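Local coordinates for adhesion G-protein coupled receptor G6 (Danio rerio, PDB 6V55) that acts as an adhesion G-protein-coupled receptor associated with myelination and carries a calcium-binding extracellular region, at residues Y60-V65 against V467-P472; A72-C75 against G81-L84; F50-A55 against V93-D98; T484-R489 against F495-D500. All coordinates share one frame; numbering follows the deposited sequence.

Interaction 1 (Y60-V65 against V467-P472); sequences YDRVVV and VTQYVP. With CA (calcium ion), chain C.
At the calcium-binding end of the CUB domain, Tyr60 lies against Pro472, on the outer strand 468-472 of a small three-stranded sheet some 400 residues further along the chain. The phenol meets the pyrrolidine ring along one side: Tyr60 CE1 is 3.6 Å from Pro472 CB, and Tyr60 CD1 is 3.6 Å from Pro472 CG. The phenol and the pyrrolidine run past one another antiparallel, an apolar contact with no hydrogen bond between the segments. Tyr60 CG stands beside its own backbone N (chi1 -70°), which lays the ring alongside the proline while Glu53, Asp98 and the cation-pi partner Lys477 also pack round it. Swapping in an alanine would probably strip Pro472 of its apolar partner and Lys477 of its aromatic one, opening a gap beside the metal site. Next in sequence, Asp61 grips the calcium ion with both carboxylate oxygens, OD1 at 2.5 Å from the metal and OD2 at 2.7 Å; the hydroxyl of Tyr25 also bonds OD2. Further along, Arg62 and Gln469 approach loosely, with Arg62 NH1 4.2 Å from Gln469 OE1 and the guanidinium and amide planes 43° apart. Their stronger polar partners lie elsewhere: Arg62 NE bonds the carbonyl of Cys58, and Gln469 NE2 bonds Ser463 OG and the carbonyl of Gly336. An acidic calcium site beside a tyrosine, with a lysine reaching in, is consistent with the way calcium-binding CUB domains engage ligand lysines, here apparently within one chain.

Interaction 2 (A72-C75 against G81-L84); sequences AKFC and GLTL
Phe74 and the two leucines of the 81-84 segment carry all of this contact: the ring comes from the outer strand 71-74 of one CUB-domain sheet, and the leucines meet it from the opposite direction, from the outer strand 83-85 of the other and the loop just before it. The tighter end is at Leu82, where methyl CD2 lies 3.6 Å from Phe74 CE1; one atom further round the ring, Phe74 CZ meets Leu84 CD1 at a slacker 4.1 Å. With chi1 at -62°, Phe74 CG sits beside the backbone N and the ring extends between backbones whose closest alpha carbons, in Phe74 and Leu82, are 10.8 Å apart. On the inner side Phe74 also packs on Phe50 and Val65, and Leu84 on Ile45 and Val65. Elsewhere it is looser: Ala72 points its side chain toward the 81-84 segment, but its CB stops 6.2 Å from Leu84 CD1, and even the three touching residues remain partly exposed. No hydrogen bond links the segments. Each strand instead pairs its backbone within its own sheet, Ala72 with Val65 and Leu84 with Ile45, so what holds the sandwich edge together is purely apolar and directionless, a matter of shape and water exclusion.

Interaction 3 (F50-A55 against V93-D98); sequences FELEEA and VFFNSD. With CA (calcium ion), chain C; NAG (2-acetamido-2-deoxy-beta-D-glucopyranose), chain E.
Leu52, Phe95 and Glu53 bury the greatest areas here, the first two in the apolar interior and the third at the calcium site. Leu52 sends its isopropyl end to the edge of the Phe95 ring, near the ring plane: CD2 of Leu52 is 3.8 Å from CE1 of Phe95, and Leu52 CG lies 4.0 Å from the same carbon. Phe95 holds CG anti to the backbone N (chi1 168°), which brings that edge round to the leucine, and Tyr25 stacks on Phe95 edge-to-face. Glu53 reaches the metal with an extended chain, OE1 at 2.5 Å from the calcium ion, and Asp98 OD2 binds at the same 2.5 Å. Their side chains cross at about a right angle, carboxylate planes 73° apart, and the cation between them would offset the closeness of Glu53 OE1 and Asp98 OD2, 3.4 Å apart. Water 1, a calcium ligand itself, donates to the Asp98 carbonyl; Asp61 and the carbonyls of Ser100 and Val101 complete the shell. Lys477 salt-bridges the remaining oxygens, Glu53 OE2 and Asp98 OD1. The site lies where strands 41-51 and 90-96 of the CUB sandwich run out, and Val63 of strand 62-66 and Phe106 of strand 105-114 pack against Leu52.

Interaction 4 (T484-R489 against F495-D500); sequences TCMINR and FWALPD. With NAG (2-acetamido-2-deoxy-beta-D-glucopyranose), chain I.
Phe495 CG stands between its backbone N and carbonyl carbon (chi1 74°), a turn that folds the ring back over the neighbouring strand until CE1 lies 3.6 Å from Met486 CB. Met486 CG packs against the methyl CB of Ala497, and the chain beyond it bends at its second and third torsions. Asn488 offers its CB to the same ring, 4.0 Å from Phe495 CD1, and its backbone N meets the ring edge in plane, while CG, anti to that N (chi1 175°), carries the amide toward an N-acetylglucosamine. Asn488 ND2 lies 3.1 Å from the sugar's acetyl oxygen O7 and makes a weak hydrogen bond to Asn491, the probable glycan carrier. An alanine here would keep CB against Phe495 but probably leave Asn491 without its weak amide partner and O7 without the amide beside it. On the other face Cys485 stands over the Trp496 indole, its SG 5.4 Å from the six-membered ring centroid and 8° off the normal, a sulfur-aromatic contact at a distance. Three backbone bonds fix the register: Ala497 N to Thr484 O at 3.0 Å, Met486 N to Phe495 O at 2.9 Å, and Phe495 N to Met486 O. This antiparallel hairpin of strands 480-488 and 493-496 is extended by strand 468-472, where Thr484 bonds Thr468, while the Cys485-Cys449 disulfide and the Trp496-Gln450 bond tie it to the loop after strand 436-445.

Going from the N terminus, interaction 3 opens first at 50-55, interaction 1 follows at 60-65, and interaction 2 then closes a short loop between 72-75 and 81-84, nested inside both. Interaction 3 closes at 93-98, still within the CUB domain, whereas interaction 1 crosses it and stays open until 467-472, spanning about 400 residues. Interactions 1 and 3 meet at one calcium ion, and Val64 O pairs with Phe94 N at 2.8 Å; Val63 N joins interaction 2 through Phe74 O. Interaction 4 follows in series as a local hairpin, sharing its sheet with strand 468-472. Interaction 1 therefore joins the CUB sandwich to that small disulfide-bonded sheet.

Interaction 1 (Y60-V65 against V467-P472)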
loop_
_atom_site.group_PDB
_atom_site.type_symbol
_atom_site.label_atom_id
_atom_site.label_comp_id
_atom_site.label_asym_id
_atom_site.label_seq_id
_atom_site.Cartn_x
_atom_site.Cartn_y
_atom_site.Cartn_z
ATOM N N TYR A 60 -4.602 -11.833 0.898
ATOM C CA TYR A 60 -4.225 -12.005 -0.507
ATOM C C TYR A 60 -3.539 -10.736 -1.007
ATOM O O TYR A 60 -2.309 -10.709 -1.100
ATOM C CB TYR A 60 -5.439 -12.351 -1.371
ATOM C CG TYR A 60 -6.015 -13.748 -1.149
ATOM C CD1 TYR A 60 -5.307 -14.713 -0.452
ATOM C CD2 TYR A 60 -7.272 -14.091 -1.648
ATOM C CE1 TYR A 60 -5.838 -15.975 -0.240
ATOM C CE2 TYR A 60 -7.807 -15.349 -1.442
ATOM C CZ TYR A 60 -7.084 -16.283 -0.745
ATOM O OH TYR A 60 -7.596 -17.547 -0.547
ATOM N N ASP A 61 -4.293 -9.683 -1.333
ATOM C CA ASP A 61 -3.707 -8.378 -1.602
ATOM C C ASP A 61 -4.127 -7.437 -0.495
ATOM O O ASP A 61 -5.299 -7.415 -0.123
ATOM C CB ASP A 61 -4.172 -7.780 -2.933
ATOM C CG ASP A 61 -4.008 -8.729 -4.105
ATOM O OD1 ASP A 61 -3.255 -9.707 -3.955
ATOM O OD2 ASP A 61 -4.635 -8.496 -5.169
ATOM N N ARG A 62 -3.202 -6.624 0.013
ATOM C CA ARG A 62 -3.557 -5.679 1.068
ATOM C C ARG A 62 -2.833 -4.357 0.858
ATOM O O ARG A 62 -1.754 -4.306 0.265
ATOM C CB ARG A 62 -3.242 -6.234 2.472
ATOM C CG ARG A 62 -1.781 -6.496 2.740
ATOM C CD ARG A 62 -1.513 -6.780 4.228
ATOM N NE ARG A 62 -2.218 -7.964 4.714
ATOM C CZ ARG A 62 -1.890 -8.666 5.802
ATOM N NH1 ARG A 62 -0.844 -8.323 6.562
ATOM N NH2 ARG A 62 -2.617 -9.735 6.123
ATOM N N VAL A 63 -3.460 -3.282 1.325
ATOM C CA VAL A 63 -2.826 -1.977 1.482
ATOM C C VAL A 63 -2.732 -1.722 2.976
ATOM O O VAL A 63 -3.738 -1.854 3.677
ATOM C CB VAL A 63 -3.624 -0.861 0.790
ATOM C CG1 VAL A 63 -3.132 0.528 1.207
ATOM C CG2 VAL A 63 -3.508 -1.005 -0.686
ATOM N N VAL A 64 -1.530 -1.382 3.467
ATOM C CA VAL A 64 -1.307 -0.985 4.859
ATOM C C VAL A 64 -1.074 0.524 4.908
ATOM O O VAL A 64 -0.236 1.043 4.162
ATOM C CB VAL A 64 -0.108 -1.740 5.461
ATOM C CG1 VAL A 64 0.180 -1.254 6.870
ATOM C CG2 VAL A 64 -0.359 -3.249 5.462
ATOM N N VAL A 65 -1.818 1.240 5.760
ATOM C CA VAL A 65 -1.591 2.672 6.000
ATOM C C VAL A 65 -0.966 2.842 7.380
ATOM O O VAL A 65 -1.578 2.489 8.396
ATOM C CB VAL A 65 -2.880 3.500 5.899
ATOM C CG1 VAL A 65 -2.560 4.978 6.124
ATOM C CG2 VAL A 65 -3.551 3.291 4.553
ATOM N N VAL A 467 2.930 -13.776 16.655
ATOM C CA VAL A 467 1.908 -13.648 15.618
ATOM C C VAL A 467 2.127 -14.749 14.589
ATOM O O VAL A 467 3.264 -14.980 14.161
ATOM C CB VAL A 467 1.977 -12.254 14.961
ATOM C CG1 VAL A 467 1.278 -12.192 13.604
ATOM C CG2 VAL A 467 1.447 -11.200 15.899
ATOM N N THR A 468 1.052 -15.450 14.215
ATOM C CA THR A 468 1.060 -16.367 13.081
ATOM C C THR A 468 0.369 -15.702 11.895
ATOM O O THR A 468 -0.737 -15.168 12.040
ATOM C CB THR A 468 0.373 -17.683 13.459
ATOM O OG1 THR A 468 1.176 -18.354 14.431
ATOM C CG2 THR A 468 0.202 -18.603 12.246
ATOM N N GLN A 469 1.032 -15.710 10.735
ATOM C CA GLN A 469 0.486 -15.147 9.507
ATOM C C GLN A 469 0.071 -16.239 8.537
ATOM O O GLN A 469 0.686 -17.298 8.486
ATOM C CB GLN A 469 1.509 -14.258 8.819
ATOM C CG GLN A 469 1.888 -13.107 9.653
ATOM C CD GLN A 469 1.145 -11.857 9.274
ATOM O OE1 GLN A 469 0.144 -11.896 8.535
ATOM N NE2 GLN A 469 1.622 -10.722 9.783
ATOM N N TYR A 470 -0.935 -15.945 7.717
ATOM C CA TYR A 470 -1.469 -16.895 6.749
ATOM C C TYR A 470 -1.323 -16.304 5.361
ATOM O O TYR A 470 -1.615 -15.119 5.160
ATOM C CB TYR A 470 -2.933 -17.224 7.038
ATOM C CG TYR A 470 -3.122 -17.890 8.373
ATOM C CD1 TYR A 470 -3.329 -17.133 9.524
ATOM C CD2 TYR A 470 -3.078 -19.276 8.488
ATOM C CE1 TYR A 470 -3.473 -17.726 10.755
ATOM C CE2 TYR A 470 -3.241 -19.889 9.719
ATOM C CZ TYR A 470 -3.441 -19.100 10.845
ATOM O OH TYR A 470 -3.601 -19.677 12.082
ATOM N N VAL A 471 -0.838 -17.109 4.420
ATOM C CA VAL A 471 -0.724 -16.718 3.017
ATOM C C VAL A 471 -1.426 -17.794 2.183
ATOM O O VAL A 471 -1.689 -18.903 2.682
ATOM C CB VAL A 471 0.751 -16.534 2.587
ATOM C CG1 VAL A 471 1.449 -15.434 3.390
ATOM C CG2 VAL A 471 1.464 -17.829 2.669
ATOM N N PRO A 472 -1.782 -17.487 0.924
ATOM C CA PRO A 472 -2.375 -18.520 0.067
ATOM C C PRO A 472 -1.400 -19.594 -0.372
ATOM O O PRO A 472 -0.211 -19.341 -0.595
ATOM C CB PRO A 472 -2.858 -17.725 -1.149
ATOM C CG PRO A 472 -2.158 -16.429 -1.076
ATOM C CD PRO A 472 -2.107 -16.158 0.372
HETATM CA CA CA C . -3.751 -10.917 -6.099
HETATM O O HOH W 1 -1.752 -10.210 -7.531
#

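Interaction 2 (A72-C75 against G81-L84)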
loop_
_atom_site.group_PDB
_atom_site.type_symbol
_atom_site.label_atom_id
_atom_site.label_comp_id
_atom_site.label_asym_id
_atom_site.label_seq_id
_atom_site.Cartn_x
_atom_site.Cartn_y
_atom_site.Cartn_z
ATOM N N ALA A 72 -2.909 -0.045 9.836
ATOM C CA ALA A 72 -4.139 -0.730 9.488
ATOM C C ALA A 72 -4.096 -1.262 8.064
ATOM O O ALA A 72 -3.648 -0.560 7.152
ATOM C CB ALA A 72 -5.327 0.191 9.657
ATOM N N LYS A 73 -4.605 -2.489 7.871
ATOM C CA LYS A 73 -4.632 -3.149 6.568
ATOM C C LYS A 73 -6.004 -3.002 5.920
ATOM O O LYS A 73 -7.020 -2.914 6.603
ATOM C CB LYS A 73 -4.263 -4.629 6.678
ATOM C CG LYS A 73 -5.012 -5.404 7.749
ATOM C CD LYS A 73 -4.632 -6.878 7.773
ATOM C CE LYS A 73 -5.356 -7.599 8.923
ATOM N NZ LYS A 73 -5.075 -9.092 8.947
ATOM N N PHE A 74 -6.021 -2.956 4.584
ATOM C CA PHE A 74 -7.225 -2.686 3.803
ATOM C C PHE A 74 -7.208 -3.531 2.532
ATOM O O PHE A 74 -6.163 -3.677 1.892
ATOM C CB PHE A 74 -7.328 -1.208 3.379
ATOM C CG PHE A 74 -7.420 -0.229 4.515
ATOM C CD1 PHE A 74 -8.666 0.189 4.992
ATOM C CD2 PHE A 74 -6.267 0.315 5.082
ATOM C CE1 PHE A 74 -8.766 1.112 6.032
ATOM C CE2 PHE A 74 -6.351 1.235 6.130
ATOM C CZ PHE A 74 -7.611 1.635 6.604
ATOM N N CYS A 75 -8.368 -4.065 2.155
ATOM C CA CYS A 75 -8.553 -4.682 0.847
ATOM C C CYS A 75 -10.021 -4.561 0.468
ATOM O O CYS A 75 -10.800 -3.899 1.156
ATOM C CB CYS A 75 -8.141 -6.146 0.831
ATOM S SG CYS A 75 -8.955 -7.121 2.118
ATOM N N GLY A 81 -13.897 5.377 0.151
ATOM C CA GLY A 81 -14.189 6.779 0.411
ATOM C C GLY A 81 -13.422 7.420 1.560
ATOM O O GLY A 81 -13.880 8.418 2.120
ATOM N N LEU A 82 -12.249 6.898 1.899
ATOM C CA LEU A 82 -11.634 7.151 3.195
ATOM C C LEU A 82 -10.606 8.284 3.169
ATOM O O LEU A 82 -9.943 8.534 2.156
ATOM C CB LEU A 82 -10.969 5.877 3.706
ATOM C CG LEU A 82 -11.811 5.054 4.683
ATOM C CD1 LEU A 82 -13.147 4.585 4.059
ATOM C CD2 LEU A 82 -10.978 3.886 5.198
ATOM N N THR A 83 -10.466 8.952 4.320
ATOM C CA THR A 83 -9.539 10.069 4.505
ATOM C C THR A 83 -8.830 9.905 5.840
ATOM O O THR A 83 -9.464 10.000 6.890
ATOM C CB THR A 83 -10.262 11.418 4.480
ATOM O OG1 THR A 83 -10.936 11.604 3.223
ATOM C CG2 THR A 83 -9.267 12.543 4.698
ATOM N N LEU A 84 -7.524 9.669 5.816
ATOM C CA LEU A 84 -6.774 9.336 7.019
ATOM C C LEU A 84 -5.695 10.378 7.270
ATOM O O LEU A 84 -5.214 11.052 6.351
ATOM C CB LEU A 84 -6.134 7.954 6.930
ATOM C CG LEU A 84 -7.060 6.815 6.488
ATOM C CD1 LEU A 84 -6.311 5.502 6.517
ATOM C CD2 LEU A 84 -8.330 6.716 7.340
#

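Interaction 3 (F50-A55 against V93-D98)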
loop_
_atom_site.group_PDB
_atom_site.type_symbol
_atom_site.label_atom_id
_atom_site.label_comp_id
_atom_site.label_asym_id
_atom_site.label_seq_id
_atom_site.Cartn_x
_atom_site.Cartn_y
_atom_site.Cartn_z
ATOM N N PHE A 50 -10.465 2.860 -5.011
ATOM C CA PHE A 50 -9.827 1.727 -4.318
ATOM C C PHE A 50 -10.604 0.457 -4.626
ATOM O O PHE A 50 -11.749 0.320 -4.161
ATOM C CB PHE A 50 -9.780 1.947 -2.784
ATOM C CG PHE A 50 -9.097 0.834 -1.999
ATOM C CD1 PHE A 50 -9.827 -0.246 -1.463
ATOM C CD2 PHE A 50 -7.740 0.908 -1.723
ATOM C CE1 PHE A 50 -9.202 -1.254 -0.748
ATOM C CE2 PHE A 50 -7.114 -0.079 -0.989
ATOM C CZ PHE A 50 -7.850 -1.160 -0.501
ATOM N N GLU A 51 -9.966 -0.503 -5.301
ATOM C CA GLU A 51 -10.517 -1.848 -5.415
ATOM C C GLU A 51 -9.377 -2.855 -5.372
ATOM O O GLU A 51 -8.542 -2.883 -6.281
ATOM C CB GLU A 51 -11.330 -2.017 -6.699
ATOM C CG GLU A 51 -11.908 -3.427 -6.880
ATOM C CD GLU A 51 -12.454 -3.705 -8.296
ATOM O OE1 GLU A 51 -11.933 -3.137 -9.300
ATOM O OE2 GLU A 51 -13.413 -4.512 -8.391
ATOM N N LEU A 52 -9.344 -3.680 -4.327
ATOM C CA LEU A 52 -8.365 -4.752 -4.208
ATOM C C LEU A 52 -9.082 -6.094 -4.172
ATOM O O LEU A 52 -10.302 -6.167 -3.998
ATOM C CB LEU A 52 -7.513 -4.585 -2.950
ATOM C CG LEU A 52 -6.091 -4.076 -3.163
ATOM C CD1 LEU A 52 -6.134 -2.670 -3.712
ATOM C CD2 LEU A 52 -5.366 -4.085 -1.852
ATOM N N GLU A 53 -8.307 -7.155 -4.370
ATOM C CA GLU A 53 -8.801 -8.518 -4.207
ATOM C C GLU A 53 -9.201 -8.736 -2.753
ATOM O O GLU A 53 -8.411 -8.469 -1.844
ATOM C CB GLU A 53 -7.718 -9.506 -4.624
ATOM C CG GLU A 53 -8.032 -10.924 -4.278
ATOM C CD GLU A 53 -6.914 -11.904 -4.636
ATOM O OE1 GLU A 53 -5.745 -11.490 -4.796
ATOM O OE2 GLU A 53 -7.205 -13.118 -4.748
ATOM N N GLU A 54 -10.437 -9.154 -2.515
ATOM C CA GLU A 54 -10.880 -9.298 -1.137
ATOM C C GLU A 54 -10.449 -10.645 -0.559
ATOM O O GLU A 54 -10.346 -11.643 -1.279
ATOM C CB GLU A 54 -12.397 -9.116 -1.025
ATOM C CG GLU A 54 -12.821 -8.591 0.376
ATOM C CD GLU A 54 -14.325 -8.485 0.566
ATOM O OE1 GLU A 54 -14.761 -7.853 1.563
ATOM O OE2 GLU A 54 -15.063 -9.016 -0.300
ATOM N N ALA A 55 -10.157 -10.650 0.744
ATOM C CA ALA A 55 -9.835 -11.859 1.492
ATOM C C ALA A 55 -10.104 -11.621 2.971
ATOM O O ALA A 55 -10.055 -10.486 3.457
ATOM C CB ALA A 55 -8.381 -12.278 1.311
ATOM N N VAL A 93 2.403 4.486 3.036
ATOM C CA VAL A 93 1.374 3.664 2.395
ATOM C C VAL A 93 2.057 2.489 1.705
ATOM O O VAL A 93 2.840 2.686 0.770
ATOM C CB VAL A 93 0.556 4.462 1.371
ATOM C CG1 VAL A 93 -0.419 3.546 0.638
ATOM C CG2 VAL A 93 -0.192 5.582 2.037
ATOM N N PHE A 94 1.735 1.272 2.129
ATOM C CA PHE A 94 2.284 0.072 1.518
ATOM C C PHE A 94 1.234 -0.618 0.675
ATOM O O PHE A 94 0.036 -0.439 0.889
ATOM C CB PHE A 94 2.787 -0.906 2.568
ATOM C CG PHE A 94 3.870 -0.351 3.416
ATOM C CD1 PHE A 94 5.182 -0.380 2.973
ATOM C CD2 PHE A 94 3.575 0.225 4.645
ATOM C CE1 PHE A 94 6.179 0.143 3.747
ATOM C CE2 PHE A 94 4.570 0.746 5.423
ATOM C CZ PHE A 94 5.879 0.706 4.975
ATOM N N PHE A 95 1.693 -1.417 -0.286
ATOM C CA PHE A 95 0.793 -2.223 -1.097
ATOM C C PHE A 95 1.529 -3.490 -1.495
ATOM O O PHE A 95 2.667 -3.425 -1.973
ATOM C CB PHE A 95 0.316 -1.455 -2.329
ATOM C CG PHE A 95 -0.398 -2.307 -3.365
ATOM C CD1 PHE A 95 -1.522 -3.069 -3.035
ATOM C CD2 PHE A 95 0.047 -2.324 -4.684
ATOM C CE1 PHE A 95 -2.189 -3.838 -4.011
ATOM C CE2 PHE A 95 -0.619 -3.080 -5.662
ATOM C CZ PHE A 95 -1.738 -3.841 -5.323
ATOM N N ASN A 96 0.882 -4.639 -1.278
ATOM C CA ASN A 96 1.418 -5.949 -1.640
ATOM C C ASN A 96 0.332 -6.767 -2.329
ATOM O O ASN A 96 -0.801 -6.840 -1.835
ATOM C CB ASN A 96 1.929 -6.678 -0.408
ATOM C CG ASN A 96 3.100 -5.982 0.213
ATOM O OD1 ASN A 96 4.201 -5.963 -0.354
ATOM N ND2 ASN A 96 2.883 -5.391 1.378
ATOM N N SER A 97 0.656 -7.343 -3.484
ATOM C CA SER A 97 -0.269 -8.221 -4.182
ATOM C C SER A 97 0.375 -9.595 -4.210
ATOM O O SER A 97 1.599 -9.709 -4.132
ATOM C CB SER A 97 -0.544 -7.762 -5.616
ATOM O OG SER A 97 0.692 -7.535 -6.284
ATOM N N ASP A 98 -0.434 -10.644 -4.332
ATOM C CA ASP A 98 0.189 -11.952 -4.377
ATOM C C ASP A 98 0.316 -12.365 -5.844
ATOM O O ASP A 98 0.343 -11.497 -6.716
ATOM C CB ASP A 98 -0.551 -12.970 -3.489
ATOM C CG ASP A 98 -2.044 -13.144 -3.822
ATOM O OD1 ASP A 98 -2.742 -13.773 -2.999
ATOM O OD2 ASP A 98 -2.555 -12.735 -4.876
HETATM CA CA CA C . -3.751 -10.917 -6.099
HETATM C C1 NAG E . 9.791 2.711 3.571
HETATM C C2 NAG E . 10.636 1.873 4.558
HETATM C C3 NAG E . 11.262 2.776 5.631
HETATM C C4 NAG E . 12.091 3.884 4.996
HETATM C C5 NAG E . 11.221 4.697 4.032
HETATM C C6 NAG E . 12.023 5.706 3.252
HETATM C C7 NAG E . 9.661 -0.385 4.617
HETATM C C8 NAG E . 8.922 -1.388 5.455
HETATM N N2 NAG E . 9.875 0.804 5.186
HETATM O O3 NAG E . 12.077 2.009 6.517
HETATM O O4 NAG E . 12.630 4.728 6.013
HETATM O O5 NAG E . 10.603 3.836 3.055
HETATM O O6 NAG E . 12.560 5.128 2.069
HETATM O O7 NAG E . 10.042 -0.640 3.474
HETATM O O HOH W 1 -1.752 -10.210 -7.531
#

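Interaction 4 (T484-R489 against F495-D500)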
loop_
_atom_site.group_PDB
_atom_site.type_symbol
_atom_site.label_atom_id
_atom_site.label_comp_id
_atom_site.label_asym_id
_atom_site.label_seq_id
_atom_site.Cartn_x
_atom_site.Cartn_y
_atom_site.Cartn_z
ATOM N N THR A 484 4.996 -18.711 11.919
ATOM C CA THR A 484 4.933 -18.022 13.205
ATOM C C THR A 484 6.257 -17.329 13.493
ATOM O O THR A 484 7.328 -17.924 13.320
ATOM C CB THR A 484 4.583 -18.998 14.334
ATOM O OG1 THR A 484 3.379 -19.691 13.993
ATOM C CG2 THR A 484 4.344 -18.258 15.655
ATOM N N CYS A 485 6.174 -16.061 13.889
ATOM C CA CYS A 485 7.292 -15.288 14.421
ATOM C C CYS A 485 7.471 -15.658 15.897
ATOM O O CYS A 485 6.704 -15.207 16.752
ATOM C CB CYS A 485 7.003 -13.798 14.252
ATOM S SG CYS A 485 8.329 -12.705 14.792
ATOM N N MET A 486 8.500 -16.463 16.208
ATOM C CA MET A 486 8.736 -17.024 17.541
ATOM C C MET A 486 9.784 -16.232 18.320
ATOM O O MET A 486 10.595 -15.499 17.750
ATOM C CB MET A 486 9.215 -18.472 17.447
ATOM C CG MET A 486 8.389 -19.340 16.563
ATOM S SD MET A 486 7.320 -20.429 17.496
ATOM C CE MET A 486 8.532 -21.494 18.283
ATOM N N ILE A 487 9.801 -16.443 19.639
ATOM C CA ILE A 487 10.819 -15.876 20.526
ATOM C C ILE A 487 11.833 -16.950 20.911
ATOM O O ILE A 487 11.483 -17.953 21.555
ATOM C CB ILE A 487 10.197 -15.274 21.784
ATOM C CG1 ILE A 487 9.347 -14.090 21.389
ATOM C CG2 ILE A 487 11.277 -14.855 22.761
ATOM C CD1 ILE A 487 8.418 -13.762 22.426
ATOM N N ASN A 488 13.089 -16.728 20.528
ATOM C CA ASN A 488 14.196 -17.537 21.016
ATOM C C ASN A 488 14.401 -17.238 22.496
ATOM O O ASN A 488 14.858 -16.153 22.859
ATOM C CB ASN A 488 15.460 -17.229 20.225
ATOM C CG ASN A 488 16.654 -17.945 20.770
ATOM O OD1 ASN A 488 16.568 -19.119 21.113
ATOM N ND2 ASN A 488 17.777 -17.249 20.867
ATOM N N ARG A 489 14.097 -18.195 23.372
ATOM C CA ARG A 489 14.202 -17.943 24.804
ATOM C C ARG A 489 15.598 -18.222 25.360
ATOM O O ARG A 489 15.723 -18.602 26.530
ATOM C CB ARG A 489 13.146 -18.751 25.554
ATOM C CG ARG A 489 11.750 -18.352 25.142
ATOM C CD ARG A 489 10.671 -18.892 26.054
ATOM N NE ARG A 489 9.398 -18.246 25.750
ATOM C CZ ARG A 489 8.908 -17.226 26.443
ATOM N NH1 ARG A 489 9.589 -16.758 27.489
ATOM N NH2 ARG A 489 7.740 -16.683 26.101
ATOM N N PHE A 495 12.747 -14.849 15.741
ATOM C CA PHE A 495 13.135 -15.563 14.536
ATOM C C PHE A 495 11.887 -16.156 13.893
ATOM O O PHE A 495 10.926 -16.516 14.583
ATOM C CB PHE A 495 14.168 -16.659 14.837
ATOM C CG PHE A 495 13.596 -17.874 15.527
ATOM C CD1 PHE A 495 13.334 -17.853 16.890
ATOM C CD2 PHE A 495 13.345 -19.053 14.823
ATOM C CE1 PHE A 495 12.816 -18.978 17.535
ATOM C CE2 PHE A 495 12.812 -20.177 15.469
ATOM C CZ PHE A 495 12.550 -20.134 16.815
ATOM N N TRP A 496 11.924 -16.286 12.573
ATOM C CA TRP A 496 10.863 -16.999 11.882
ATOM C C TRP A 496 11.014 -18.494 12.104
ATOM O O TRP A 496 12.041 -19.082 11.746
ATOM C CB TRP A 496 10.917 -16.728 10.385
ATOM C CG TRP A 496 10.188 -15.518 9.864
ATOM C CD1 TRP A 496 10.742 -14.483 9.157
ATOM C CD2 TRP A 496 8.770 -15.243 9.937
ATOM N NE1 TRP A 496 9.768 -13.574 8.812
ATOM C CE2 TRP A 496 8.552 -14.010 9.276
ATOM C CE3 TRP A 496 7.671 -15.904 10.516
ATOM C CZ2 TRP A 496 7.279 -13.423 9.175
ATOM C CZ3 TRP A 496 6.403 -15.326 10.405
ATOM C CH2 TRP A 496 6.224 -14.092 9.744
ATOM N N ALA A 497 9.959 -19.134 12.609
ATOM C CA ALA A 497 9.866 -20.589 12.526
ATOM C C ALA A 497 9.662 -21.057 11.083
ATOM O O ALA A 497 9.487 -20.269 10.143
ATOM C CB ALA A 497 8.718 -21.121 13.377
ATOM N N LEU A 498 9.661 -22.376 10.924
ATOM C CA LEU A 498 9.444 -22.981 9.623
ATOM C C LEU A 498 7.988 -22.813 9.192
ATOM O O LEU A 498 7.082 -22.831 10.036
ATOM C CB LEU A 498 9.792 -24.456 9.680
ATOM C CG LEU A 498 11.234 -24.860 9.388
ATOM C CD1 LEU A 498 11.256 -26.363 9.412
ATOM C CD2 LEU A 498 11.758 -24.327 8.035
ATOM N N PRO A 499 7.739 -22.595 7.902
ATOM C CA PRO A 499 6.357 -22.526 7.424
ATOM C C PRO A 499 5.685 -23.894 7.428
ATOM O O PRO A 499 6.308 -24.915 7.130
ATOM C CB PRO A 499 6.502 -21.982 5.998
ATOM C CG PRO A 499 7.883 -22.293 5.601
ATOM C CD PRO A 499 8.700 -22.217 6.852
ATOM N N ASP A 500 4.394 -23.897 7.786
ATOM C CA ASP A 500 3.538 -25.080 7.723
ATOM C C ASP A 500 2.808 -25.052 6.386
ATOM O O ASP A 500 1.772 -24.401 6.244
ATOM C CB ASP A 500 2.564 -25.103 8.898
ATOM C CG ASP A 500 1.550 -26.255 8.822
ATOM O OD1 ASP A 500 1.813 -27.323 8.201
ATOM O OD2 ASP A 500 0.469 -26.089 9.418
HETATM C C1 NAG I . 21.475 -15.072 19.279
HETATM C C2 NAG I . 21.129 -16.520 18.854
HETATM C C3 NAG I . 21.650 -16.796 17.429
HETATM C C4 NAG I . 21.193 -15.718 16.445
HETATM C C5 NAG I . 21.552 -14.320 16.969
HETATM C C6 NAG I . 21.057 -13.191 16.087
HETATM C C7 NAG I . 21.139 -18.608 20.190
HETATM C C8 NAG I . 21.894 -19.401 21.219
HETATM N N2 NAG I . 21.705 -17.454 19.814
HETATM O O3 NAG I . 21.205 -18.073 16.984
HETATM O O4 NAG I . 21.780 -15.934 15.164
HETATM O O5 NAG I . 20.975 -14.126 18.276
HETATM O O6 NAG I . 20.153 -12.326 16.765
HETATM O O7 NAG I . 20.077 -19.006 19.710
#